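Local coordinates for lipid transferase CIDEC (Mus musculus, PDB 4IKG), which transfers triacylglycerols between lipid droplets and drives their fusion into one large droplet in white adipose tissue, here represented by its CIDE-N domain, at residues R15-G20 / D35-K40; S45-L48 / T53-E56. All coordinates share one frame; numbering follows the deposited sequence.

Interaction 1. Residues R15-G20 / D35-K40; sequences RKVRKG and DILKLK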
loop_
_atom_site.group_PDB
_atom_site.type_symbol
_atom_site.label_atom_id
_atom_site.label_comp_id
_atom_site.label_asym_id
_atom_site.label_seq_id
_atom_site.Cartn_x
_atom_site.Cartn_y
_atom_site.Cartn_z
ATOM N N ARG A 15 -9.731 6.892 4.084
ATOM C CA ARG A 15 -8.784 7.859 4.651
ATOM C C ARG A 15 -8.878 7.928 6.167
ATOM O O ARG A 15 -8.709 8.995 6.762
ATOM C CB ARG A 15 -8.985 9.255 4.059
ATOM C CG ARG A 15 -8.146 9.533 2.834
ATOM C CD ARG A 15 -8.654 8.776 1.625
ATOM N NE ARG A 15 -8.193 9.413 0.398
ATOM C CZ ARG A 15 -8.551 9.042 -0.826
ATOM N NH1 ARG A 15 -9.382 8.024 -1.002
ATOM N NH2 ARG A 15 -8.073 9.695 -1.875
ATOM N N LYS A 16 -9.156 6.783 6.780
ATOM C CA LYS A 16 -9.362 6.705 8.219
ATOM C C LYS A 16 -8.033 6.657 8.964
ATOM O O LYS A 16 -7.694 7.577 9.709
ATOM C CB LYS A 16 -10.208 5.477 8.570
ATOM C CG LYS A 16 -10.845 5.537 9.954
ATOM C CD LYS A 16 -11.284 4.157 10.441
ATOM C CE LYS A 16 -12.784 3.930 10.285
ATOM N NZ LYS A 16 -13.223 2.659 10.938
ATOM N N VAL A 17 -7.284 5.578 8.756
ATOM C CA VAL A 17 -6.007 5.390 9.433
ATOM C C VAL A 17 -4.827 5.332 8.458
ATOM O O VAL A 17 -4.883 4.653 7.428
ATOM C CB VAL A 17 -6.037 4.155 10.383
ATOM C CG1 VAL A 17 -7.349 3.387 10.232
ATOM C CG2 VAL A 17 -4.837 3.239 10.157
ATOM N N ARG A 18 -3.774 6.080 8.778
ATOM C CA ARG A 18 -2.536 6.052 8.010
ATOM C C ARG A 18 -1.423 5.512 8.895
ATOM O O ARG A 18 -1.235 5.976 10.020
ATOM C CB ARG A 18 -2.178 7.454 7.519
ATOM C CG ARG A 18 -3.122 7.999 6.462
ATOM C CD ARG A 18 -3.192 9.513 6.524
ATOM N NE ARG A 18 -3.498 9.974 7.875
ATOM C CZ ARG A 18 -4.718 9.998 8.402
ATOM N NH1 ARG A 18 -5.758 9.582 7.692
ATOM N NH2 ARG A 18 -4.898 10.434 9.640
ATOM N N LYS A 19 -0.687 4.529 8.389
ATOM C CA LYS A 19 0.334 3.873 9.191
ATOM C C LYS A 19 1.662 3.696 8.463
ATOM O O LYS A 19 1.696 3.472 7.249
ATOM C CB LYS A 19 -0.192 2.525 9.690
ATOM C CG LYS A 19 0.421 2.062 10.996
ATOM C CD LYS A 19 -0.362 0.904 11.593
ATOM C CE LYS A 19 -1.668 1.369 12.224
ATOM N NZ LYS A 19 -2.359 0.261 12.942
ATOM N N GLY A 20 2.753 3.801 9.218
ATOM C CA GLY A 20 4.086 3.630 8.673
ATOM C C GLY A 20 4.538 2.185 8.756
ATOM O O GLY A 20 4.520 1.577 9.829
ATOM N N ASP A 35 -2.274 -7.697 8.387
ATOM C CA ASP A 35 -2.216 -7.823 9.839
ATOM C C ASP A 35 -1.773 -6.533 10.523
ATOM O O ASP A 35 -1.992 -6.358 11.724
ATOM C CB ASP A 35 -1.310 -8.989 10.253
ATOM C CG ASP A 35 -2.039 -10.319 10.265
ATOM O OD1 ASP A 35 -3.252 -10.331 10.564
ATOM O OD2 ASP A 35 -1.397 -11.352 9.983
ATOM N N ILE A 36 -1.154 -5.626 9.774
ATOM C CA ILE A 36 -0.762 -4.346 10.358
ATOM C C ILE A 36 -1.950 -3.372 10.465
ATOM O O ILE A 36 -2.112 -2.690 11.480
ATOM C CB ILE A 36 0.436 -3.703 9.617
ATOM C CG1 ILE A 36 1.703 -4.528 9.854
ATOM C CG2 ILE A 36 0.662 -2.278 10.088
ATOM C CD1 ILE A 36 2.984 -3.856 9.412
ATOM N N LEU A 37 -2.792 -3.338 9.434
ATOM C CA LEU A 37 -3.926 -2.410 9.368
ATOM C C LEU A 37 -5.256 -3.010 9.830
ATOM O O LEU A 37 -6.310 -2.403 9.630
ATOM C CB LEU A 37 -4.103 -1.886 7.939
ATOM C CG LEU A 37 -3.151 -0.791 7.467
ATOM C CD1 LEU A 37 -3.650 -0.172 6.171
ATOM C CD2 LEU A 37 -3.014 0.262 8.548
ATOM N N LYS A 38 -5.202 -4.192 10.441
ATOM C CA LYS A 38 -6.406 -4.944 10.812
ATOM C C LYS A 38 -7.352 -5.136 9.625
ATOM O O LYS A 38 -8.458 -4.593 9.614
ATOM C CB LYS A 38 -7.158 -4.272 11.971
ATOM C CG LYS A 38 -6.669 -4.637 13.370
ATOM C CD LYS A 38 -7.653 -4.140 14.426
ATOM C CE LYS A 38 -7.532 -4.924 15.725
ATOM N NZ LYS A 38 -7.618 -6.391 15.489
ATOM N N LEU A 39 -6.923 -5.910 8.632
ATOM C CA LEU A 39 -7.742 -6.139 7.443
ATOM C C LEU A 39 -8.386 -7.524 7.425
ATOM O O LEU A 39 -7.722 -8.534 7.657
ATOM C CB LEU A 39 -6.930 -5.895 6.170
ATOM C CG LEU A 39 -6.575 -4.420 5.986
ATOM C CD1 LEU A 39 -5.821 -4.185 4.692
ATOM C CD2 LEU A 39 -7.837 -3.568 6.040
ATOM N N LYS A 40 -9.685 -7.555 7.144
ATOM C CA LYS A 40 -10.465 -8.788 7.173
ATOM C C LYS A 40 -9.990 -9.810 6.146
ATOM O O LYS A 40 -10.030 -11.016 6.394
ATOM C CB LYS A 40 -11.943 -8.469 6.963
ATOM C CG LYS A 40 -12.533 -7.663 8.102
ATOM C CD LYS A 40 -13.772 -6.919 7.668
ATOM C CE LYS A 40 -14.678 -6.627 8.847
ATOM N NZ LYS A 40 -15.932 -5.964 8.399
#

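Interaction 2. Residues S45-L48 / T53-E56; sequences SLVL and TIVE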
loop_
_atom_site.group_PDB
_atom_site.type_symbol
_atom_site.label_atom_id
_atom_site.label_comp_id
_atom_site.label_asym_id
_atom_site.label_seq_id
_atom_site.Cartn_x
_atom_site.Cartn_y
_atom_site.Cartn_z
ATOM N N SER A 45 -4.094 -5.381 -4.385
ATOM C CA SER A 45 -3.389 -4.384 -5.182
ATOM C C SER A 45 -2.909 -3.204 -4.344
ATOM O O SER A 45 -3.611 -2.745 -3.439
ATOM C CB SER A 45 -4.285 -3.885 -6.320
ATOM O OG SER A 45 -3.597 -2.971 -7.154
ATOM N N LEU A 46 -1.706 -2.723 -4.644
ATOM C CA LEU A 46 -1.196 -1.517 -4.007
ATOM C C LEU A 46 -1.367 -0.348 -4.963
ATOM O O LEU A 46 -1.013 -0.442 -6.141
ATOM C CB LEU A 46 0.276 -1.673 -3.634
ATOM C CG LEU A 46 0.858 -0.470 -2.890
ATOM C CD1 LEU A 46 0.105 -0.240 -1.588
ATOM C CD2 LEU A 46 2.344 -0.645 -2.629
ATOM N N VAL A 47 -1.911 0.755 -4.462
ATOM C CA VAL A 47 -2.222 1.883 -5.327
ATOM C C VAL A 47 -1.710 3.194 -4.734
ATOM O O VAL A 47 -1.420 3.266 -3.543
ATOM C CB VAL A 47 -3.743 1.946 -5.608
ATOM C CG1 VAL A 47 -4.409 3.089 -4.845
ATOM C CG2 VAL A 47 -4.003 2.056 -7.100
ATOM N N LEU A 48 -1.571 4.223 -5.566
ATOM C CA LEU A 48 -1.208 5.543 -5.062
ATOM C C LEU A 48 -2.445 6.274 -4.529
ATOM O O LEU A 48 -3.484 6.308 -5.190
ATOM C CB LEU A 48 -0.511 6.373 -6.144
ATOM C CG LEU A 48 0.890 5.925 -6.570
ATOM C CD1 LEU A 48 1.545 6.975 -7.458
ATOM C CD2 LEU A 48 1.759 5.634 -5.356
ATOM N N THR A 53 -2.906 5.437 -8.952
ATOM C CA THR A 53 -1.937 4.839 -9.867
ATOM C C THR A 53 -1.483 3.482 -9.331
ATOM O O THR A 53 -1.026 3.374 -8.192
ATOM C CB THR A 53 -0.713 5.754 -10.086
ATOM O OG1 THR A 53 -1.141 7.014 -10.619
ATOM C CG2 THR A 53 0.271 5.109 -11.050
ATOM N N ILE A 54 -1.617 2.447 -10.157
ATOM C CA ILE A 54 -1.317 1.079 -9.736
ATOM C C ILE A 54 0.183 0.804 -9.585
ATOM O O ILE A 54 0.965 1.022 -10.514
ATOM C CB ILE A 54 -1.940 0.040 -10.700
ATOM C CG1 ILE A 54 -3.468 0.138 -10.672
ATOM C CG2 ILE A 54 -1.493 -1.369 -10.335
ATOM C CD1 ILE A 54 -4.161 -0.692 -11.735
ATOM N N VAL A 55 0.570 0.321 -8.406
ATOM C CA VAL A 55 1.942 -0.099 -8.146
ATOM C C VAL A 55 2.000 -1.625 -8.152
ATOM O O VAL A 55 1.659 -2.267 -7.154
ATOM C CB VAL A 55 2.437 0.414 -6.779
ATOM C CG1 VAL A 55 3.925 0.145 -6.616
ATOM C CG2 VAL A 55 2.144 1.899 -6.626
ATOM N N GLU A 56 2.428 -2.204 -9.272
ATOM C CA GLU A 56 2.422 -3.658 -9.420
ATOM C C GLU A 56 3.787 -4.240 -9.786
ATOM O O GLU A 56 3.920 -5.450 -9.979
ATOM C CB GLU A 56 1.368 -4.093 -10.443
ATOM C CG GLU A 56 1.587 -3.532 -11.839
ATOM C CD GLU A 56 0.605 -4.091 -12.851
ATOM O OE1 GLU A 56 -0.524 -4.450 -12.455
ATOM O OE2 GLU A 56 0.965 -4.178 -14.044
HETATM O O HOH W 1 0.087 -4.162 -6.840
#

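Interaction 1. Residues R15-G20 / D35-K40
The flat groups of this contact are few: the Ile36-Leu37 peptide offers its carbonyl to the ammonium of Lys19, whereas the guanidinium of Arg18 has the carbonyl carbon of Arg15 in plane at its edge. That second tie, a weak bond from Arg18 NH1 to Arg15 O, stays within 15-20 and is doubtful, since Arg18 was modelled in two conformers. Across the contact, aliphatic branches do most of the touching. Leu37 CD2 receives two neighbours, Val17 CG2 at 3.8 Å and Lys19 CB at 3.8 Å, and Leu37 runs past both residues in the opposite direction. Further out, Lys19 CD lies 3.7 Å from Ile36 CG2. The lysine chain starts extended and bends at its third torsion (chi3 -75°), which turns NZ toward the helix end, where it makes a weak hydrogen bond of 3.3 Å to Ile36 O. Helix 26-36 gives way at Leu37, whose buried side chain also meets Val10 and Thr12; Lys19 pairs through its backbone with Val10. The end of this helix thereby packs on edge strand 18-22 of the ubiquitin-like, beta-grasp CIDE-N domain. The contact illustrates how a lysine at the margin of an apolar patch can serve twice: its methylenes extend the hydrophobic cover over a buried leucine, while its charge reaches a carbonyl at the C-terminal end of a helix, where the helix dipole would probably favour a cation.

Interaction 2. Residues S45-L48 / T53-E56
Leu48 and Thr53 run alongside each other in the same direction, with Leu48 CD1 3.7 Å from Thr53 CB. The other branch of this leucine serves a different neighbour: CD2 meets Val55 CG2 at 4.0 Å, the two side chains crossing at about a right angle. With CG anti to the carbonyl carbon, chi1 -69° carries it toward the neighbouring strand, and the two methyls then go to different partners. Val47 and Ile54 form an antiparallel non-hydrogen-bonded pair on the face opposite that of Leu46 and Val55; there CG2 of Val47 touches Ile54 CG1 and comes 3.4 Å from Thr53 O. That oxygen is approached by several groups: it accepts the hydrogen bond from Leu48 N at 2.8 Å, and Val47 CA makes a CA-H...O contact with it. Nearer the open end of this hairpin, Val55 N donates to Leu46 O at 2.9 Å, fairly straight at the hydrogen (160°). The return bond of that pair is replaced by a water, which accepts from Leu46 N and donates to Val55 O. Leu46 and Val55 both touch Phe61 of helix 58-63, and Leu46 also reaches helix 26-36. Two direct backbone bonds and one water bridge thus join the strands, while apolar branches meet on both faces; Asp51 satisfies the threonine hydroxyl, so its placement beside the leucine methyl probably costs little.

Interactions 1 and 2 lie on opposite sides of the chain's centre, their own centres 16 Å apart and their nearest atoms about 7 Å apart, without touching. Both segments of interaction 1 precede those of interaction 2, and helix 26-36 leads on to strand 45-48. One mixed sheet, ordered 2-1-5-3-4 as in the ubiquitin-like beta-grasp, carries both. Interaction 1 joins edge strand 18-22 to the helix end, and interaction 2 joins edge strand 54-55 to its hairpin neighbour. Both contacts thus involve the outermost strands of the sheet, and both belong to the CIDE-N domain, whose homodimerization is crucial for lipid exchange and transfer.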